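Local structure of bifunctional protein FolD (Thermus thermophilus, 6V6Y) at residues His9-Ala14 / Leu146-Val151; Ser31-Arg36 / Arg60-Val65; Arg154-Val159 / Arg198-Val203. The protein probably oxidises 5,10-methylenetetrahydrofolate to the 5,10-methenyl form with NADP(+) and then hydrolyses that product to 10-formyltetrahydrofolate, working as a homodimer. One frame throughout, in Å; residues are numbered along the deposited sequence.

Contact 1: residues His9-Ala14 / Leu146-Val151; sequences HEAAEA and LKHYGV
A Schellman motif ends helix 137-148, and the two residues at this end, His148 and Tyr149, reach across to helix 8-24. Gly150, with positive phi, is the C-prime residue: Val151 N bonds back to Leu146 O and Gly150 N to Lys147 O. The contact joins a helix of the catalytic-domain sequence range to one of the NAD(P)-binding range. No hydrogen bond links the two segments. The His148 side chain has CG anti to the backbone N (chi1 174°), which lays the imidazole flat against Ala11. Ala11 CA sits 3.8 Å from the centroid of the His148 ring and 3° off its normal, a CH-pi contact over the face. Ala11 CB lies over the same face, 3.8 Å from His148 CG. Ala14 CB approaches His148 CE1 obliquely at 4.2 Å. The imidazole edge faces the Tyr149 ring, with His148 CD2 3.7 Å above its centre. Met260 of helix 257-276 also packs on Ala11. Tyr149 OH is hydrogen-bonded to Ser7 O, just before helix 8-24, and lies 3.8 Å from Glu10 CB.

Contact 2: residues Ser31-Arg36 / Arg60-Val65; sequences SLRVIR and RSQVEV
Strands 31-36 and 60-65 run parallel, 9° apart, and pair residue for residue from Ser31 with Arg60 to Arg36 with Val65. Five backbone hydrogen bonds join them. Leu32, Val34 and Arg36 donate to Arg60, Gln62 and Glu64, while Gln62 and Glu64 donate back to Leu32 and Val34. Glu64 N to Val34 O is short, at 2.7 Å. Arg36 N reaches Glu64 O from above the carbonyl plane.

On the face of Arg33, Ile35, Gln62 and Glu64, Arg33 is bent at chi2 and leans over the neighbouring strand. Its NH1 forms a salt bridge with Glu64 OE1 at 3.0 Å, 23° out of the guanidinium plane. The Glu64 side chain is extended beyond CG, and its two oxygens have further partners: OE1 bridges to Arg78, and OE2 bonds to Tyr66 OH. Two arginines thus share one carboxylate oxygen, which would probably keep Glu64 ionised. Gln62 runs beside Arg33, with Gln62 CB 3.6 Å from Arg33 NE.

The pair belongs to the beta-alpha-beta unit strand 31-37, helix 41-57, strand 60-66. Strand 31-37 is central in its three-stranded sheet and bonds to strand 90-93 along its other edge. Helix 41-57 covers the face of Leu32, Val34, Ser61 and Val63, and Ser61 OG is bonded to Asp51 on that helix. On the same face Val34 CB meets Val63 CG2 at 4.4 Å. Arg36 turns at chi3 (64°), so that Val65 CG2 lies over one guanidinium face, 3.3 Å from Arg36 NH2. Gly38 O and Glu39 hold Arg36 NH1. At the start of the strands, Ser31 CB lies over a face of the Arg60 guanidinium, 3.5 Å from Arg60 NE.

Contact 3: residues Arg154-Val159 / Arg198-Val203; sequences RGKEVV and RAQVLV
Gln200 OE1 accepts a hydrogen bond from Glu157 N at 2.8 Å, nearly straight at 173° and in the plane of the amide carbonyl. The side chain thus adds a bond just before the strand pairing begins. Glu157 O then takes Val201 N at 3.2 Å, with a weak second bond from Gln200 N. Val159 N bonds to Val201 O, and Val203 N to Val159 O at 2.9 Å, the regular pattern of parallel strands. Lys156 crosses the Gln200 side chain at about a right angle, with Lys156 CD 3.6 Å from Gln200 OE1. An alanine in place of Gln200 would remove the OE1 acceptor, and the start of the strand pair would probably be held less firmly. On the face of Val159 and Leu202, Val159 CG2 meets Ala199 CB at 3.6 Å, and Val159 CB meets Leu202 CD1 at 3.9 Å. On the face of Val158 and Val201, Val158 CG2 packs on Val201 CB at 4.0 Å. Glu157 and Arg198 do not bridge each other within the chain; each forms its salt bridge with the other's counterpart, Arg198 or Glu157 of the second subunit. The strands lie inside the parallel Rossmann sheet of the NADP-binding domain. Strand 181-185 flanks 157-161 and strand 222-225 flanks 201-204, while helix 168-177 packs Leu175 on Val158 and Leu171 on Val203.

Overall arrangement
Contact 2 is nested along the chain within the loop closed by contact 1, and contact 3 follows both. Contacts 1 and 3 are neighbours, their centres about 18 Å apart. They touch where Leu146 and Val151 pack on Val201, and helix 137-148 leads on to strand 157-161. Contact 2 stands apart, its centre about 37 Å from that of contact 3, on opposite sides of the chain's centre. Contacts 2 and 3 thus lie in the sheets of different domains, the three-stranded catalytic one and the six-stranded NADP-binding one. Contact 1 is where the two sequence ranges touch: helix 8-24, which precedes strand 31-37 in the chain, meets helix 137-148.

Contact 1: residues His9-Ala14 / Leu146-Val151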
# COMPACT_ATOMS: atom_id res chain seq x y z
N HIS A 9 -26.02 10.67 0.30
CA HIS A 9 -26.57 11.51 1.36
C HIS A 9 -27.16 10.67 2.49
O HIS A 9 -26.91 10.95 3.67
CB HIS A 9 -27.61 12.48 0.77
CG HIS A 9 -27.01 13.56 -0.08
ND1 HIS A 9 -27.24 13.66 -1.44
CD2 HIS A 9 -26.12 14.54 0.22
CE1 HIS A 9 -26.55 14.68 -1.93
NE2 HIS A 9 -25.86 15.23 -0.95
N GLU A 10 -27.88 9.60 2.15
CA GLU A 10 -28.43 8.74 3.18
C GLU A 10 -27.33 8.07 3.99
O GLU A 10 -27.42 7.98 5.22
CB GLU A 10 -29.36 7.69 2.56
CG GLU A 10 -30.64 8.28 1.94
CD GLU A 10 -31.23 9.41 2.78
OE1 GLU A 10 -31.75 9.12 3.88
OE2 GLU A 10 -31.15 10.59 2.34
N ALA A 11 -26.28 7.60 3.32
CA ALA A 11 -25.17 7.00 4.05
C ALA A 11 -24.38 8.05 4.83
O ALA A 11 -23.93 7.79 5.95
CB ALA A 11 -24.24 6.24 3.10
N ALA A 12 -24.20 9.24 4.24
CA ALA A 12 -23.47 10.29 4.95
C ALA A 12 -24.20 10.70 6.22
O ALA A 12 -23.56 11.01 7.24
CB ALA A 12 -23.27 11.50 4.04
N GLU A 13 -25.54 10.70 6.18
CA GLU A 13 -26.32 11.12 7.35
C GLU A 13 -26.09 10.18 8.52
O GLU A 13 -26.00 10.62 9.67
CB GLU A 13 -27.81 11.19 7.00
CG GLU A 13 -28.64 12.01 7.97
CD GLU A 13 -28.10 13.43 8.12
OE1 GLU A 13 -28.02 13.92 9.27
OE2 GLU A 13 -27.74 14.05 7.09
N ALA A 14 -25.98 8.87 8.25
CA ALA A 14 -25.64 7.96 9.35
C ALA A 14 -24.29 8.30 9.96
O ALA A 14 -24.11 8.19 11.19
CB ALA A 14 -25.68 6.51 8.87
N LEU A 146 -20.48 1.10 0.88
CA LEU A 146 -20.83 -0.28 0.53
C LEU A 146 -21.34 -1.04 1.75
O LEU A 146 -22.33 -1.79 1.65
CB LEU A 146 -19.63 -1.00 -0.08
CG LEU A 146 -19.15 -0.49 -1.44
CD1 LEU A 146 -17.66 -0.88 -1.70
CD2 LEU A 146 -20.03 -1.00 -2.55
N LYS A 147 -20.69 -0.87 2.90
CA LYS A 147 -21.16 -1.55 4.09
C LYS A 147 -22.50 -0.99 4.56
O LYS A 147 -23.32 -1.74 5.09
CB LYS A 147 -20.12 -1.45 5.21
CG LYS A 147 -18.87 -2.32 4.98
CD LYS A 147 -17.79 -2.01 5.99
CE LYS A 147 -17.50 -3.20 6.90
NZ LYS A 147 -16.29 -2.89 7.74
N HIS A 148 -22.73 0.30 4.36
CA HIS A 148 -24.03 0.87 4.73
C HIS A 148 -25.14 0.16 3.98
O HIS A 148 -26.15 -0.22 4.57
CB HIS A 148 -24.06 2.37 4.46
CG HIS A 148 -25.40 2.99 4.69
ND1 HIS A 148 -25.77 3.53 5.91
CD2 HIS A 148 -26.47 3.15 3.87
CE1 HIS A 148 -27.01 3.99 5.82
NE2 HIS A 148 -27.46 3.77 4.59
N TYR A 149 -24.95 -0.08 2.68
CA TYR A 149 -25.99 -0.69 1.87
C TYR A 149 -25.96 -2.21 1.90
O TYR A 149 -26.55 -2.84 1.01
CB TYR A 149 -25.90 -0.16 0.44
CG TYR A 149 -26.49 1.22 0.33
CD1 TYR A 149 -27.87 1.43 0.46
CD2 TYR A 149 -25.67 2.34 0.14
CE1 TYR A 149 -28.43 2.71 0.39
CE2 TYR A 149 -26.22 3.63 0.05
CZ TYR A 149 -27.61 3.80 0.18
OH TYR A 149 -28.16 5.07 0.11
N GLY A 150 -25.31 -2.82 2.89
CA GLY A 150 -25.40 -4.25 3.08
C GLY A 150 -24.49 -5.12 2.24
O GLY A 150 -24.70 -6.34 2.19
N VAL A 151 -23.47 -4.57 1.58
CA VAL A 151 -22.54 -5.41 0.83
C VAL A 151 -21.59 -6.08 1.81
O VAL A 151 -20.94 -5.41 2.62
CB VAL A 151 -21.76 -4.60 -0.22
CG1 VAL A 151 -20.99 -5.54 -1.15
CG2 VAL A 151 -22.70 -3.72 -1.02

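Contact 2: residues Ser31-Arg36 / Arg60-Val65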
# COMPACT_ATOMS: atom_id res chain seq x y z
N SER A 31 -11.35 21.16 15.75
CA SER A 31 -10.97 22.38 15.04
C SER A 31 -10.25 21.99 13.75
O SER A 31 -9.22 21.31 13.80
CB SER A 31 -10.09 23.26 15.93
OG SER A 31 -9.55 24.35 15.21
N LEU A 32 -10.77 22.45 12.62
CA LEU A 32 -10.24 22.11 11.30
C LEU A 32 -9.68 23.36 10.63
O LEU A 32 -10.34 24.40 10.59
CB LEU A 32 -11.34 21.48 10.43
CG LEU A 32 -11.08 21.24 8.94
CD1 LEU A 32 -10.06 20.11 8.70
CD2 LEU A 32 -12.40 20.95 8.21
N ARG A 33 -8.46 23.26 10.11
CA ARG A 33 -7.88 24.31 9.28
C ARG A 33 -7.73 23.81 7.86
O ARG A 33 -7.10 22.78 7.62
CB ARG A 33 -6.51 24.75 9.79
CG ARG A 33 -6.55 25.57 11.02
CD ARG A 33 -7.37 26.83 10.85
NE ARG A 33 -7.70 27.31 12.18
CZ ARG A 33 -6.89 28.09 12.89
NH1 ARG A 33 -5.75 28.51 12.35
NH2 ARG A 33 -7.24 28.48 14.12
N VAL A 34 -8.27 24.56 6.91
CA VAL A 34 -8.17 24.24 5.50
C VAL A 34 -7.39 25.35 4.83
O VAL A 34 -7.77 26.52 4.91
CB VAL A 34 -9.56 24.06 4.86
CG1 VAL A 34 -9.40 23.73 3.39
CG2 VAL A 34 -10.31 22.97 5.60
N ILE A 35 -6.31 24.97 4.15
CA ILE A 35 -5.42 25.90 3.45
C ILE A 35 -5.68 25.80 1.96
O ILE A 35 -5.71 24.69 1.41
CB ILE A 35 -3.94 25.59 3.76
CG1 ILE A 35 -3.63 25.81 5.24
CG2 ILE A 35 -3.04 26.44 2.87
CD1 ILE A 35 -2.23 25.33 5.63
N ARG A 36 -5.85 26.95 1.30
CA ARG A 36 -6.00 27.00 -0.15
C ARG A 36 -5.09 28.09 -0.70
O ARG A 36 -5.06 29.21 -0.16
CB ARG A 36 -7.45 27.25 -0.57
CG ARG A 36 -7.57 27.87 -1.96
CD ARG A 36 -8.98 27.83 -2.53
NE ARG A 36 -9.95 28.61 -1.76
CZ ARG A 36 -10.23 29.90 -1.94
NH1 ARG A 36 -9.60 30.62 -2.87
NH2 ARG A 36 -11.15 30.50 -1.19
N ARG A 60 -15.04 24.05 15.02
CA ARG A 60 -14.30 25.26 14.67
C ARG A 60 -13.65 25.01 13.32
O ARG A 60 -12.80 24.12 13.19
CB ARG A 60 -13.26 25.60 15.75
CG ARG A 60 -13.79 25.57 17.21
CD ARG A 60 -12.68 25.86 18.27
NE ARG A 60 -11.89 24.67 18.63
CZ ARG A 60 -10.74 24.68 19.31
NH1 ARG A 60 -10.22 25.83 19.73
NH2 ARG A 60 -10.09 23.54 19.58
N SER A 61 -14.07 25.74 12.29
CA SER A 61 -13.55 25.52 10.95
C SER A 61 -13.12 26.84 10.34
O SER A 61 -13.87 27.81 10.33
CB SER A 61 -14.59 24.84 10.04
OG SER A 61 -14.12 24.82 8.69
N GLN A 62 -11.94 26.84 9.75
CA GLN A 62 -11.37 28.09 9.28
C GLN A 62 -10.63 27.80 7.98
O GLN A 62 -9.82 26.88 7.93
CB GLN A 62 -10.47 28.65 10.39
CG GLN A 62 -10.35 30.15 10.47
CD GLN A 62 -11.68 30.88 10.30
OE1 GLN A 62 -11.85 31.58 9.30
NE2 GLN A 62 -12.59 30.78 11.28
N VAL A 63 -10.93 28.57 6.94
CA VAL A 63 -10.23 28.47 5.66
C VAL A 63 -9.18 29.57 5.61
O VAL A 63 -9.50 30.75 5.80
CB VAL A 63 -11.20 28.59 4.47
CG1 VAL A 63 -10.44 28.49 3.14
CG2 VAL A 63 -12.28 27.52 4.54
N GLU A 64 -7.92 29.20 5.38
CA GLU A 64 -6.85 30.17 5.22
C GLU A 64 -6.51 30.23 3.74
O GLU A 64 -5.93 29.28 3.19
CB GLU A 64 -5.61 29.81 6.04
CG GLU A 64 -5.92 29.45 7.46
CD GLU A 64 -4.67 29.38 8.32
OE1 GLU A 64 -4.83 29.21 9.55
OE2 GLU A 64 -3.54 29.48 7.77
N VAL A 65 -6.90 31.31 3.09
CA VAL A 65 -6.64 31.53 1.67
C VAL A 65 -5.38 32.37 1.54
O VAL A 65 -5.26 33.42 2.19
CB VAL A 65 -7.82 32.21 0.98
CG1 VAL A 65 -7.53 32.36 -0.50
CG2 VAL A 65 -9.09 31.42 1.20

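Contact 3: residues Arg154-Val159 / Arg198-Val203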
# COMPACT_ATOMS: atom_id res chain seq x y z
N ARG A 154 -16.31 -9.58 2.21
CA ARG A 154 -15.49 -10.77 2.41
C ARG A 154 -15.67 -11.74 1.25
O ARG A 154 -16.79 -12.20 0.98
CB ARG A 154 -15.86 -11.46 3.72
CG ARG A 154 -15.62 -10.58 4.96
CD ARG A 154 -16.41 -11.03 6.20
NE ARG A 154 -17.81 -11.29 5.87
CZ ARG A 154 -18.57 -12.21 6.46
NH1 ARG A 154 -18.05 -12.97 7.43
NH2 ARG A 154 -19.83 -12.39 6.09
N GLY A 155 -14.58 -12.06 0.56
CA GLY A 155 -14.64 -12.97 -0.56
C GLY A 155 -15.15 -12.38 -1.85
O GLY A 155 -15.22 -13.10 -2.85
N LYS A 156 -15.49 -11.10 -1.89
CA LYS A 156 -15.99 -10.50 -3.12
C LYS A 156 -14.86 -10.18 -4.09
O LYS A 156 -13.78 -9.75 -3.69
CB LYS A 156 -16.77 -9.20 -2.82
CG LYS A 156 -18.13 -9.40 -2.16
CD LYS A 156 -19.19 -9.88 -3.13
CE LYS A 156 -20.57 -9.86 -2.45
NZ LYS A 156 -20.53 -10.63 -1.17
N GLU A 157 -15.15 -10.34 -5.37
CA GLU A 157 -14.24 -9.90 -6.42
C GLU A 157 -14.44 -8.41 -6.65
O GLU A 157 -15.47 -8.00 -7.21
CB GLU A 157 -14.51 -10.69 -7.70
CG GLU A 157 -13.40 -10.64 -8.69
CD GLU A 157 -13.06 -12.02 -9.19
OE1 GLU A 157 -12.94 -12.16 -10.42
OE2 GLU A 157 -12.95 -12.95 -8.36
N VAL A 158 -13.49 -7.59 -6.23
CA VAL A 158 -13.55 -6.15 -6.42
C VAL A 158 -12.50 -5.73 -7.45
O VAL A 158 -11.32 -6.08 -7.32
CB VAL A 158 -13.33 -5.40 -5.10
CG1 VAL A 158 -13.43 -3.90 -5.33
CG2 VAL A 158 -14.33 -5.87 -4.05
N VAL A 159 -12.94 -4.98 -8.46
CA VAL A 159 -12.03 -4.29 -9.37
C VAL A 159 -12.07 -2.79 -9.08
O VAL A 159 -13.15 -2.19 -9.00
CB VAL A 159 -12.34 -4.57 -10.85
CG1 VAL A 159 -11.41 -3.76 -11.76
CG2 VAL A 159 -12.23 -6.07 -11.15
N ARG A 198 -15.26 -8.98 -14.63
CA ARG A 198 -15.17 -9.94 -13.54
C ARG A 198 -15.74 -9.42 -12.23
O ARG A 198 -16.06 -10.22 -11.35
CB ARG A 198 -13.72 -10.33 -13.29
CG ARG A 198 -12.88 -10.50 -14.54
CD ARG A 198 -11.45 -10.75 -14.14
NE ARG A 198 -10.56 -10.71 -15.29
CZ ARG A 198 -9.27 -10.38 -15.23
NH1 ARG A 198 -8.71 -10.07 -14.05
NH2 ARG A 198 -8.54 -10.39 -16.34
N ALA A 199 -15.85 -8.10 -12.09
CA ALA A 199 -16.11 -7.49 -10.79
C ALA A 199 -17.55 -7.71 -10.34
O ALA A 199 -18.49 -7.37 -11.07
CB ALA A 199 -15.80 -5.99 -10.83
N GLN A 200 -17.72 -8.29 -9.15
CA GLN A 200 -18.98 -8.18 -8.42
C GLN A 200 -19.15 -6.78 -7.82
O GLN A 200 -20.28 -6.28 -7.73
CB GLN A 200 -19.04 -9.22 -7.31
CG GLN A 200 -18.85 -10.66 -7.75
CD GLN A 200 -18.63 -11.59 -6.55
OE1 GLN A 200 -17.60 -11.50 -5.86
NE2 GLN A 200 -19.61 -12.45 -6.28
N VAL A 201 -18.06 -6.15 -7.39
CA VAL A 201 -18.07 -4.74 -7.01
C VAL A 201 -17.06 -4.04 -7.90
O VAL A 201 -15.88 -4.44 -7.95
CB VAL A 201 -17.75 -4.53 -5.51
CG1 VAL A 201 -17.77 -3.04 -5.13
CG2 VAL A 201 -18.70 -5.34 -4.63
N LEU A 202 -17.51 -3.02 -8.62
CA LEU A 202 -16.66 -2.25 -9.53
C LEU A 202 -16.61 -0.80 -9.06
O LEU A 202 -17.65 -0.14 -8.94
CB LEU A 202 -17.20 -2.34 -10.96
CG LEU A 202 -16.44 -1.57 -12.03
CD1 LEU A 202 -15.05 -2.17 -12.27
CD2 LEU A 202 -17.24 -1.56 -13.31
N VAL A 203 -15.40 -0.32 -8.77
CA VAL A 203 -15.18 1.06 -8.35
C VAL A 203 -14.36 1.76 -9.42
O VAL A 203 -13.27 1.29 -9.76
CB VAL A 203 -14.47 1.13 -6.99
CG1 VAL A 203 -14.47 2.57 -6.45
CG2 VAL A 203 -15.10 0.15 -6.00